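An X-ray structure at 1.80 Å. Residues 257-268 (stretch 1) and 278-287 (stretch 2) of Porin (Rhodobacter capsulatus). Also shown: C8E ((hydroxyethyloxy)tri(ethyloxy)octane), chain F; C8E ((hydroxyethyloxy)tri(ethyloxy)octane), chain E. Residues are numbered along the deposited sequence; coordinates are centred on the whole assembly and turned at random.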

ATOM      1  N   ILE A 257       3.417   2.759 -41.572  1.00 46.16           N
ATOM      2  CA  ILE A 257       3.991   1.858 -40.565  1.00 36.33           C
ATOM      3  C   ILE A 257       3.321   0.537 -40.787  1.00 45.12           C
ATOM      4  O   ILE A 257       3.912  -0.321 -41.429  1.00 39.40           O
ATOM      5  CB  ILE A 257       3.733   2.312 -39.084  1.00 30.69           C
ATOM      6  CG1 ILE A 257       4.170   3.763 -38.887  1.00 26.95           C
ATOM      7  CG2 ILE A 257       4.392   1.314 -38.137  1.00 28.34           C
ATOM      8  CD1 ILE A 257       5.577   4.151 -39.301  1.00 47.06           C
ATOM      9  N   ASP A 258       2.076   0.342 -40.350  1.00 26.70           N
ATOM     10  CA  ASP A 258       1.426  -0.942 -40.488  1.00 20.95           C
ATOM     11  C   ASP A 258      -0.066  -0.803 -40.081  1.00 21.68           C
ATOM     12  O   ASP A 258      -0.490   0.287 -39.699  1.00 25.33           O
ATOM     13  CB  ASP A 258       2.142  -1.966 -39.589  1.00 24.31           C
ATOM     14  CG  ASP A 258       2.042  -3.426 -40.077  1.00 39.02           C
ATOM     15  OD1 ASP A 258       1.383  -3.727 -41.096  1.00 36.22           O
ATOM     16  OD2 ASP A 258       2.639  -4.291 -39.424  1.00 49.23           O
ATOM     17  N   ASP A 259      -0.826  -1.888 -40.209  1.00 32.03           N
ATOM     18  CA  ASP A 259      -2.214  -1.998 -39.813  1.00 35.51           C
ATOM     19  C   ASP A 259      -2.349  -3.289 -39.032  1.00 29.00           C
ATOM     20  O   ASP A 259      -1.499  -4.179 -39.134  1.00 29.90           O
ATOM     21  CB  ASP A 259      -3.167  -2.044 -41.011  1.00 29.16           C
ATOM     22  CG  ASP A 259      -2.890  -3.113 -42.068  1.00 32.42           C
ATOM     23  OD1 ASP A 259      -3.159  -4.283 -41.841  1.00 53.80           O
ATOM     24  OD2 ASP A 259      -2.398  -2.762 -43.134  1.00 66.04           O
ATOM     25  N   VAL A 260      -3.373  -3.407 -38.197  1.00 23.61           N
ATOM     26  CA  VAL A 260      -3.628  -4.632 -37.463  1.00 21.31           C
ATOM     27  C   VAL A 260      -5.150  -4.651 -37.241  1.00 25.64           C
ATOM     28  O   VAL A 260      -5.800  -3.600 -37.146  1.00 25.09           O
ATOM     29  CB  VAL A 260      -2.803  -4.594 -36.126  1.00 21.65           C
ATOM     30  CG1 VAL A 260      -3.145  -3.388 -35.240  1.00 22.43           C
ATOM     31  CG2 VAL A 260      -3.035  -5.916 -35.421  1.00 23.25           C
ATOM     32  N   THR A 261      -5.694  -5.860 -37.272  1.00 26.37           N
ATOM     33  CA  THR A 261      -7.068  -6.143 -36.913  1.00 29.83           C
ATOM     34  C   THR A 261      -6.947  -7.072 -35.705  1.00 28.17           C
ATOM     35  O   THR A 261      -6.223  -8.080 -35.730  1.00 27.71           O
ATOM     36  CB  THR A 261      -7.811  -6.846 -38.076  1.00 28.09           C
ATOM     37  OG1 THR A 261      -7.885  -5.872 -39.130  1.00 29.64           O
ATOM     38  CG2 THR A 261      -9.198  -7.390 -37.661  1.00 25.84           C
ATOM     39  N   TYR A 262      -7.646  -6.727 -34.627  1.00 29.21           N
ATOM     40  CA  TYR A 262      -7.578  -7.475 -33.380  1.00 24.79           C
ATOM     41  C   TYR A 262      -9.021  -7.635 -32.898  1.00 23.96           C
ATOM     42  O   TYR A 262      -9.899  -6.806 -33.183  1.00 24.24           O
ATOM     43  CB  TYR A 262      -6.694  -6.704 -32.371  1.00 24.82           C
ATOM     44  CG  TYR A 262      -6.848  -5.190 -32.184  1.00 25.17           C
ATOM     45  CD1 TYR A 262      -6.536  -4.244 -33.164  1.00 21.56           C
ATOM     46  CD2 TYR A 262      -7.258  -4.731 -30.942  1.00 32.68           C
ATOM     47  CE1 TYR A 262      -6.624  -2.878 -32.900  1.00 28.66           C
ATOM     48  CE2 TYR A 262      -7.342  -3.363 -30.665  1.00 24.26           C
ATOM     49  CZ  TYR A 262      -7.024  -2.445 -31.641  1.00 29.01           C
ATOM     50  OH  TYR A 262      -7.081  -1.108 -31.325  1.00 26.50           O
ATOM     51  N   TYR A 263      -9.289  -8.746 -32.261  1.00 22.32           N
ATOM     52  CA  TYR A 263     -10.655  -9.073 -31.931  1.00 30.67           C
ATOM     53  C   TYR A 263     -10.708 -10.028 -30.736  1.00 32.19           C
ATOM     54  O   TYR A 263      -9.702 -10.615 -30.327  1.00 24.76           O
ATOM     55  CB  TYR A 263     -11.306  -9.673 -33.203  1.00 25.45           C
ATOM     56  CG  TYR A 263     -10.672 -10.987 -33.581  1.00 36.72           C
ATOM     57  CD1 TYR A 263     -11.162 -12.120 -32.945  1.00 42.51           C
ATOM     58  CD2 TYR A 263      -9.585 -11.017 -34.440  1.00 40.64           C
ATOM     59  CE1 TYR A 263     -10.566 -13.331 -33.119  1.00 50.49           C
ATOM     60  CE2 TYR A 263      -8.975 -12.237 -34.623  1.00 36.33           C
ATOM     61  CZ  TYR A 263      -9.471 -13.369 -33.951  1.00 50.61           C
ATOM     62  OH  TYR A 263      -8.823 -14.596 -34.044  1.00 80.92           O
ATOM     63  N   GLY A 264     -11.883 -10.280 -30.180  1.00 25.91           N
ATOM     64  CA  GLY A 264     -12.068 -11.165 -29.047  1.00 21.27           C
ATOM     65  C   GLY A 264     -13.548 -11.533 -28.964  1.00 23.07           C
ATOM     66  O   GLY A 264     -14.426 -10.831 -29.488  1.00 25.86           O
ATOM     67  N   LEU A 265     -13.759 -12.645 -28.304  1.00 23.56           N
ATOM     68  CA  LEU A 265     -15.057 -13.277 -28.200  1.00 26.65           C
ATOM     69  C   LEU A 265     -15.076 -13.920 -26.809  1.00 27.04           C
ATOM     70  O   LEU A 265     -14.153 -14.677 -26.431  1.00 23.67           O
ATOM     71  CB  LEU A 265     -15.184 -14.376 -29.277  1.00 27.27           C
ATOM     72  CG  LEU A 265     -16.377 -14.522 -30.199  1.00 60.41           C
ATOM     73  CD1 LEU A 265     -17.678 -14.647 -29.400  1.00 50.33           C
ATOM     74  CD2 LEU A 265     -16.409 -13.306 -31.118  1.00 66.28           C
ATOM     75  N   GLY A 266     -16.100 -13.635 -26.003  1.00 24.66           N
ATOM     76  CA  GLY A 266     -16.189 -14.272 -24.698  1.00 28.90           C
ATOM     77  C   GLY A 266     -17.611 -14.389 -24.175  1.00 30.41           C
ATOM     78  O   GLY A 266     -18.562 -13.839 -24.746  1.00 27.92           O
ATOM     79  N   ALA A 267     -17.737 -15.090 -23.069  1.00 24.95           N
ATOM     80  CA  ALA A 267     -19.027 -15.264 -22.452  1.00 33.88           C
ATOM     81  C   ALA A 267     -18.913 -15.196 -20.959  1.00 31.63           C
ATOM     82  O   ALA A 267     -17.836 -15.453 -20.412  1.00 24.94           O
ATOM     83  CB  ALA A 267     -19.602 -16.620 -22.761  1.00 24.74           C
ATOM     84  N   SER A 268     -20.026 -14.892 -20.308  1.00 29.24           N
ATOM     85  CA  SER A 268     -20.094 -15.028 -18.872  1.00 25.82           C
ATOM     86  C   SER A 268     -21.424 -15.630 -18.480  1.00 31.52           C
ATOM     87  O   SER A 268     -22.423 -15.479 -19.185  1.00 28.68           O
ATOM     88  CB  SER A 268     -19.922 -13.673 -18.181  1.00 24.92           C
ATOM     89  OG  SER A 268     -20.498 -12.576 -18.861  1.00 39.59           O
ATOM     90  N   VAL A 278     -16.445 -16.700 -16.243  1.00 24.26           N
ATOM     91  CA  VAL A 278     -16.161 -15.850 -17.416  1.00 25.14           C
ATOM     92  C   VAL A 278     -15.011 -16.498 -18.197  1.00 25.78           C
ATOM     93  O   VAL A 278     -14.047 -16.985 -17.597  1.00 23.74           O
ATOM     94  CB  VAL A 278     -15.711 -14.421 -17.001  1.00 22.54           C
ATOM     95  CG1 VAL A 278     -15.708 -13.545 -18.218  1.00 18.27           C
ATOM     96  CG2 VAL A 278     -16.618 -13.825 -15.955  1.00 24.97           C
ATOM     97  N   GLY A 279     -15.051 -16.516 -19.513  1.00 22.69           N
ATOM     98  CA  GLY A 279     -13.987 -17.094 -20.318  1.00 23.27           C
ATOM     99  C   GLY A 279     -13.978 -16.374 -21.647  1.00 25.33           C
ATOM    100  O   GLY A 279     -14.965 -15.713 -21.999  1.00 26.35           O
ATOM    101  N   GLY A 280     -12.910 -16.434 -22.434  1.00 22.79           N
ATOM    102  CA  GLY A 280     -12.870 -15.710 -23.693  1.00 23.14           C
ATOM    103  C   GLY A 280     -11.625 -16.084 -24.483  1.00 20.25           C
ATOM    104  O   GLY A 280     -10.762 -16.818 -24.000  1.00 22.34           O
ATOM    105  N   ILE A 281     -11.585 -15.559 -25.678  1.00 18.86           N
ATOM    106  CA  ILE A 281     -10.558 -15.853 -26.645  1.00 27.28           C
ATOM    107  C   ILE A 281     -10.218 -14.498 -27.246  1.00 24.01           C
ATOM    108  O   ILE A 281     -11.108 -13.653 -27.411  1.00 25.84           O
ATOM    109  CB  ILE A 281     -11.243 -16.921 -27.582  1.00 34.33           C
ATOM    110  CG1 ILE A 281     -10.288 -18.027 -27.572  1.00 32.29           C
ATOM    111  CG2 ILE A 281     -11.586 -16.536 -29.011  1.00 32.21           C
ATOM    112  CD1 ILE A 281     -10.614 -18.971 -26.424  1.00 41.67           C
ATOM    113  N   ALA A 282      -8.948 -14.190 -27.551  1.00 25.05           N
ATOM    114  CA  ALA A 282      -8.617 -12.926 -28.197  1.00 21.98           C
ATOM    115  C   ALA A 282      -7.375 -13.131 -29.085  1.00 30.82           C
ATOM    116  O   ALA A 282      -6.509 -13.988 -28.825  1.00 25.28           O
ATOM    117  CB  ALA A 282      -8.283 -11.832 -27.185  1.00 19.90           C
ATOM    118  N   ASP A 283      -7.288 -12.343 -30.153  1.00 29.24           N
ATOM    119  CA  ASP A 283      -6.169 -12.416 -31.079  1.00 27.15           C
ATOM    120  C   ASP A 283      -6.058 -11.213 -31.977  1.00 28.94           C
ATOM    121  O   ASP A 283      -6.846 -10.257 -31.907  1.00 25.65           O
ATOM    122  CB  ASP A 283      -6.328 -13.651 -31.928  1.00 25.99           C
ATOM    123  CG  ASP A 283      -5.022 -14.223 -32.453  1.00 44.57           C
ATOM    124  OD1 ASP A 283      -3.910 -13.710 -32.208  1.00 33.69           O
ATOM    125  OD2 ASP A 283      -5.172 -15.239 -33.113  1.00 35.12           O
ATOM    126  N   ASN A 284      -5.020 -11.206 -32.798  1.00 25.13           N
ATOM    127  CA  ASN A 284      -4.954 -10.197 -33.828  1.00 24.84           C
ATOM    128  C   ASN A 284      -4.342 -10.933 -35.005  1.00 32.53           C
ATOM    129  O   ASN A 284      -3.911 -12.080 -34.902  1.00 27.71           O
ATOM    130  CB  ASN A 284      -4.073  -9.001 -33.428  1.00 22.73           C
ATOM    131  CG  ASN A 284      -2.646  -9.350 -33.095  1.00 35.10           C
ATOM    132  OD1 ASN A 284      -1.969 -10.110 -33.787  1.00 32.48           O
ATOM    133  ND2 ASN A 284      -2.132  -8.842 -31.998  1.00 26.62           N
ATOM    134  N   ASP A 285      -4.325 -10.269 -36.133  1.00 26.45           N
ATOM    135  CA  ASP A 285      -3.766 -10.850 -37.348  1.00 41.39           C
ATOM    136  C   ASP A 285      -2.267 -10.607 -37.594  1.00 38.31           C
ATOM    137  O   ASP A 285      -1.779 -10.757 -38.717  1.00 41.71           O
ATOM    138  CB  ASP A 285      -4.571 -10.324 -38.547  1.00 22.77           C
ATOM    139  CG  ASP A 285      -4.472  -8.834 -38.857  1.00 23.18           C
ATOM    140  OD1 ASP A 285      -3.838  -8.061 -38.116  1.00 33.04           O
ATOM    141  OD2 ASP A 285      -5.059  -8.443 -39.867  1.00 41.33           O
ATOM    142  N   LEU A 286      -1.478 -10.142 -36.640  1.00 31.53           N
ATOM    143  CA  LEU A 286      -0.070  -9.958 -36.923  1.00 25.13           C
ATOM    144  C   LEU A 286       0.540 -11.352 -37.094  1.00 41.07           C
ATOM    145  O   LEU A 286      -0.055 -12.361 -36.669  1.00 43.63           O
ATOM    146  CB  LEU A 286       0.586  -9.216 -35.785  1.00 27.21           C
ATOM    147  CG  LEU A 286       0.150  -7.793 -35.762  1.00 27.72           C
ATOM    148  CD1 LEU A 286       0.785  -7.208 -34.553  1.00 35.20           C
ATOM    149  CD2 LEU A 286       0.518  -7.038 -37.030  1.00 33.80           C
ATOM    150  N   PRO A 287       1.704 -11.437 -37.789  1.00 72.08           N
ATOM    151  CA  PRO A 287       2.404 -12.688 -38.099  1.00 57.25           C
ATOM    152  C   PRO A 287       2.685 -13.699 -36.978  1.00 55.50           C
ATOM    153  O   PRO A 287       2.355 -14.885 -37.095  1.00 64.32           O
ATOM    154  CB  PRO A 287       3.669 -12.188 -38.798  1.00 64.34           C
ATOM    155  CG  PRO A 287       3.825 -10.740 -38.370  1.00 69.23           C
ATOM    156  CD  PRO A 287       2.376 -10.319 -38.476  1.00 60.19           C
TER
HETATM  157  C1  C8E F 546     -15.630 -18.578 -25.848  0.83 50.61           C
HETATM  158  C2  C8E F 546     -15.478 -18.601 -24.313  0.83 51.77           C
HETATM  159  C3  C8E F 546     -14.683 -19.773 -23.715  0.83 50.98           C
HETATM  160  C4  C8E F 546     -13.154 -19.728 -23.839  0.83 51.13           C
HETATM  161  C5  C8E F 546     -12.624 -20.927 -23.062  0.83 52.63           C
HETATM  162  C6  C8E F 546     -11.142 -21.181 -23.259  0.83 55.60           C
HETATM  163  C7  C8E F 546     -10.788 -22.647 -22.949  0.83 60.07           C
HETATM  164  C8  C8E F 546     -10.471 -22.962 -21.479  0.83 64.27           C
HETATM  165  O9  C8E F 546     -10.592 -24.320 -20.983  0.83 66.21           O
HETATM  166  C10 C8E F 546      -9.395 -25.129 -20.867  0.83 66.45           C
HETATM  167  C11 C8E F 546      -8.674 -25.410 -19.534  0.83 65.91           C
HETATM  168  O12 C8E F 546      -7.744 -26.509 -19.544  0.83 65.26           O
HETATM  169  C13 C8E F 546      -6.344 -26.161 -19.557  0.83 65.04           C
HETATM  170  C14 C8E F 546      -5.313 -26.788 -18.587  0.83 64.60           C
HETATM  171  O15 C8E F 546      -5.178 -26.405 -17.200  0.83 63.35           O
HETATM  172  C16 C8E F 546      -3.848 -25.966 -16.878  0.83 61.87           C
HETATM  173  C17 C8E F 546      -3.414 -25.869 -15.423  0.83 60.37           C
HETATM  174  O18 C8E F 546      -2.090 -25.438 -15.115  0.83 60.64           O
HETATM  175  C19 C8E F 546      -1.443 -26.418 -14.302  0.83 62.75           C
HETATM  176  C20 C8E F 546      -0.387 -27.313 -14.943  0.83 65.74           C
HETATM  177  O21 C8E F 546       0.092 -28.354 -14.091  0.83 68.59           O
HETATM  178  C1  C8E E 545      -4.059   6.757 -31.248  0.88 42.96           C
HETATM  179  C2  C8E E 545      -3.140   6.171 -30.204  0.88 41.67           C
HETATM  180  C3  C8E E 545      -3.292   4.694 -30.322  0.88 42.57           C
HETATM  181  C4  C8E E 545      -2.429   4.168 -29.212  0.88 43.55           C
HETATM  182  C5  C8E E 545      -2.935   2.839 -28.665  0.88 44.03           C
HETATM  183  C6  C8E E 545      -3.092   1.733 -29.704  0.88 42.16           C
HETATM  184  C7  C8E E 545      -3.244   0.335 -29.075  0.88 39.75           C
HETATM  185  C8  C8E E 545      -3.396  -0.596 -30.248  0.88 37.75           C
HETATM  186  O9  C8E E 545      -3.235  -1.993 -30.119  0.88 38.94           O
HETATM  187  C10 C8E E 545      -2.334  -2.511 -31.091  0.88 40.72           C
HETATM  188  C11 C8E E 545      -2.430  -3.996 -31.176  0.88 45.43           C
HETATM  189  O12 C8E E 545      -1.294  -4.754 -31.560  0.88 54.18           O
HETATM  190  C13 C8E E 545      -0.523  -5.205 -30.439  0.88 63.79           C
HETATM  191  C14 C8E E 545       0.959  -4.809 -30.405  0.88 72.45           C
HETATM  192  O15 C8E E 545       1.790  -5.123 -31.543  0.88 79.05           O
HETATM  193  C16 C8E E 545       2.942  -5.945 -31.251  0.88 84.79           C
HETATM  194  C17 C8E E 545       2.959  -7.397 -31.794  0.88 88.54           C
HETATM  195  O18 C8E E 545       4.140  -8.219 -32.006  0.88 91.31           O
HETATM  196  C19 C8E E 545       4.790  -7.966 -33.288  0.88 93.11           C
HETATM  197  C20 C8E E 545       4.915  -9.132 -34.295  0.88 93.71           C
HETATM  198  O21 C8E E 545       3.822 -10.043 -34.119  0.88 93.34           O
HETATM  199  O   HOH W   1      -5.504  -5.588 -40.659  1.00 51.90           O

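Where the strand of stretch 2 gives out, a carboxylate takes over the work of a backbone carbonyl. Asp-285 lies beyond the last strand residue, yet it continues the ladder: its N donates to Thr-261 O at 2.9 Å, while Thr-261 N donates to Asp-285 OD1 at 3.0 Å in an almost straight bond. Aspartate suits this place because its short side chain, with chi1 in the p well, folds back far enough to offer an oxygen to the neighboring strand. A water ties the same corner together, donating to Asp-285 OD2 (3.0 Å from the water O) and to Asp-259 OD1 (2.9 Å from the water O), and accepting from Thr-261 OG1 (2.8 Å from the water O). It thus places a donor between two carboxylates that could not bond each other directly.

Behind this corner the strands run antiparallel, at 172°. Paired bonds repeat at every second residue: Tyr-263 N to Asp-283 O (2.9 Å) and Asp-283 N to Tyr-263 O (3.0 Å), then Leu-265 with Ile-281, and Ala-267 with Gly-279. Between them lie the non-hydrogen-bonded pairs, where the chains draw close and CA-H groups approach carbonyls, as in Gly-264 CA to Ile-281 O at 3.1 Å.

Glycine fits these narrow positions well. Gly-266 CA and Gly-280 CA are 3.8 Å apart, and an ideally placed CB on Gly-266 would clash with Gly-279 O at 2.8 Å. Gly-264 faces Ala-282, whose methyl adds little bulk. At Gly-279, the absent side chain leaves room for the detergent of chain F: a CB there would be crowded by its C3 at 3.5 Å.

On the face carrying Tyr-263 and Leu-265, side chains meet those of their hydrogen-bonded partners, Asp-283 and Ile-281; Ala-267, also on this face, stands opposite Gly-279, which has no side chain to offer. The Tyr-263 ring lies with one face over Asp-283 O, and its OH reaches Asp-283 CB at 3.4 Å. Farther along, Leu-265 CB meets Ile-281 CG2 at 4.2 Å; the end of Ile-281 leads away, and its CD1 touches chain F detergent C4 at 3.7 Å, an apolar contact suited to an alkyl chain.

On the other face, Tyr-262 CB packs against Asn-284 CB at 3.6 Å, and detergent O9 of chain E lies over one face of the tyrosine ring. Asn-284 also steadies the turn out of the strand, its OD1 accepting from Leu-286 N at 2.9 Å. Leu-286 makes an apolar contact near this end, its CG 3.7 Å from Val-260 CG2, beside the carboxylates of the same corner.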